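Local coordinates for protein caspase-3 (Porites astreoides, PDB 6WI4) that probably acts as an apoptotic cysteine protease of the caspase family, cutting protein chains after aspartate residues, at residues Gly94-Thr99 with Phe127-Gly132. Residues are numbered along the deposited sequence; the frame is centred on the assembly and turned at random.
Sequences GVIYGT and FQACQG
Phe-127 presents its ring obliquely to Ile-96, whose methyl CG2 lies 4.5 Å from ring atom CD1, while the aromatic ring of Tyr-151 stacks on Phe-127 from the neighbouring strand 147-151. The Phe-127 side chain also touches Ile-87 and Ile-105. The setting is the caspase fold: strand 123-128 belongs to the six-stranded mixed central sheet, and strand 95-98 is the middle strand of a small antiparallel sheet beside it. The same CG2 of Ile-96 reaches CB of Ala-129 at 4.3 Å, so one methyl serves both apolar contacts. At CG2 of Ile-96 the directions to CD1 of Phe-127 and CB of Ala-129 are nearly perpendicular (86°). With chi1 at 53°, Ile-96 places CG1 between its own N and C and turns CG2 opposite its carbonyl carbon, on course for both partners. Ile-87, Met-103, Ile-105 and Leu-108 also touch the buried Ile-96 side chain.

Along 127-132 the side chains divide the work. Phe-127 and Ala-129 point to the small sheet; Gln-128, between them, sends NE2 to Ser-159 OG and to an acidic side chain of the bound peptide. Cys-130 packs on an acidic peptide side chain as well. It sits in the sequence Gln-Ala-Cys-Gln-Gly, the caspase signature whose cysteine is the nucleophile in related enzymes. One segment therefore serves both the apolar contact and the peptide.

Farther along, carbonyl oxygens Val-95 O and Cys-130 O stand 4.4 Å apart. A water lies within hydrogen-bonding distance of both, 2.9 Å from Val-95 O and 2.8 Å from Cys-130 O, and can donate to either; with more acceptors around it than protons, it need not serve both at once. The O-water-O angle is about 100°.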
loop_
_atom_site.group_PDB
_atom_site.type_symbol
_atom_site.label_atom_id
_atom_site.label_comp_id
_atom_site.label_asym_id
_atom_site.label_seq_id
_atom_site.Cartn_x
_atom_site.Cartn_y
_atom_site.Cartn_z
ATOM N N GLY A 94 -1.787 -5.445 -12.775
ATOM C CA GLY A 94 -3.151 -4.976 -12.679
ATOM C C GLY A 94 -4.032 -5.706 -11.690
ATOM O O GLY A 94 -5.196 -5.313 -11.529
ATOM N N VAL A 95 -3.537 -6.755 -11.024
ATOM C CA VAL A 95 -4.387 -7.578 -10.173
ATOM C C VAL A 95 -3.704 -7.847 -8.836
ATOM O O VAL A 95 -2.476 -7.835 -8.716
ATOM C CB VAL A 95 -4.772 -8.925 -10.835
ATOM C CG1 VAL A 95 -5.510 -8.692 -12.141
ATOM C CG2 VAL A 95 -3.553 -9.785 -11.066
ATOM N N ILE A 96 -4.532 -8.114 -7.827
ATOM C CA ILE A 96 -4.060 -8.614 -6.542
ATOM C C ILE A 96 -4.827 -9.889 -6.225
ATOM O O ILE A 96 -5.890 -10.167 -6.792
ATOM C CB ILE A 96 -4.213 -7.589 -5.390
ATOM C CG1 ILE A 96 -5.645 -7.064 -5.303
ATOM C CG2 ILE A 96 -3.198 -6.446 -5.543
ATOM C CD1 ILE A 96 -6.469 -7.716 -4.191
ATOM N N TYR A 97 -4.267 -10.682 -5.318
ATOM C CA TYR A 97 -4.869 -11.956 -4.940
ATOM C C TYR A 97 -5.640 -11.833 -3.635
ATOM O O TYR A 97 -5.091 -11.391 -2.617
ATOM C CB TYR A 97 -3.808 -13.044 -4.786
ATOM C CG TYR A 97 -3.410 -13.742 -6.067
ATOM C CD1 TYR A 97 -2.521 -13.156 -6.947
ATOM C CD2 TYR A 97 -3.901 -15.004 -6.371
ATOM C CE1 TYR A 97 -2.141 -13.800 -8.112
ATOM C CE2 TYR A 97 -3.531 -15.652 -7.529
ATOM C CZ TYR A 97 -2.646 -15.049 -8.391
ATOM O OH TYR A 97 -2.269 -15.689 -9.553
ATOM N N GLY A 98 -6.905 -12.243 -3.658
ATOM C CA GLY A 98 -7.519 -12.765 -2.453
ATOM C C GLY A 98 -6.968 -14.155 -2.180
ATOM O O GLY A 98 -6.213 -14.718 -2.972
ATOM N N THR A 99 -7.353 -14.743 -1.048
ATOM C CA THR A 99 -6.862 -16.091 -0.784
ATOM C C THR A 99 -7.349 -17.090 -1.818
ATOM O O THR A 99 -6.724 -18.141 -1.987
ATOM C CB THR A 99 -7.280 -16.569 0.604
ATOM O OG1 THR A 99 -8.692 -16.416 0.748
ATOM C CG2 THR A 99 -6.569 -15.767 1.677
ATOM N N PHE A 127 0.452 -0.762 -1.801
ATOM C CA PHE A 127 0.439 -2.133 -2.301
ATOM C C PHE A 127 1.803 -2.769 -2.111
ATOM O O PHE A 127 2.801 -2.254 -2.626
ATOM C CB PHE A 127 0.088 -2.181 -3.789
ATOM C CG PHE A 127 -1.235 -1.594 -4.128
ATOM C CD1 PHE A 127 -2.388 -2.342 -3.995
ATOM C CD2 PHE A 127 -1.338 -0.296 -4.585
ATOM C CE1 PHE A 127 -3.627 -1.793 -4.302
ATOM C CE2 PHE A 127 -2.578 0.254 -4.914
ATOM C CZ PHE A 127 -3.719 -0.499 -4.772
ATOM N N GLN A 128 1.845 -3.912 -1.423
ATOM C CA GLN A 128 2.997 -4.805 -1.458
ATOM C C GLN A 128 2.508 -6.088 -2.124
ATOM O O GLN A 128 1.783 -6.875 -1.509
ATOM C CB GLN A 128 3.563 -5.069 -0.067
ATOM C CG GLN A 128 4.600 -6.197 -0.029
ATOM C CD GLN A 128 5.765 -5.972 -0.982
ATOM O OE1 GLN A 128 6.308 -4.867 -1.075
ATOM N NE2 GLN A 128 6.163 -7.027 -1.687
ATOM N N ALA A 129 2.883 -6.275 -3.391
ATOM C CA ALA A 129 2.422 -7.374 -4.228
ATOM C C ALA A 129 3.217 -7.357 -5.521
ATOM O O ALA A 129 3.704 -6.309 -5.956
ATOM C CB ALA A 129 0.917 -7.270 -4.537
ATOM N N CYS A 130 3.349 -8.523 -6.134
ATOM C CA CYS A 130 3.988 -8.534 -7.436
ATOM C C CYS A 130 3.097 -7.840 -8.454
ATOM O O CYS A 130 1.874 -7.775 -8.304
ATOM C CB CYS A 130 4.287 -9.966 -7.858
ATOM S SG CYS A 130 5.650 -10.686 -6.954
ATOM N N GLN A 131 3.734 -7.285 -9.488
ATOM C CA GLN A 131 3.035 -6.596 -10.566
ATOM C C GLN A 131 3.346 -7.252 -11.905
ATOM O O GLN A 131 3.221 -6.621 -12.957
ATOM C CB GLN A 131 3.393 -5.105 -10.565
ATOM C CG GLN A 131 2.895 -4.389 -9.304
ATOM C CD GLN A 131 3.397 -2.954 -9.145
ATOM O OE1 GLN A 131 3.891 -2.579 -8.076
ATOM N NE2 GLN A 131 3.242 -2.140 -10.185
ATOM N N GLY A 132 3.725 -8.520 -11.872
ATOM C CA GLY A 132 4.243 -9.203 -13.039
ATOM C C GLY A 132 5.194 -10.298 -12.602
ATOM O O GLY A 132 5.282 -10.636 -11.426
HETATM O O HOH W 1 -0.312 -5.971 -8.530
#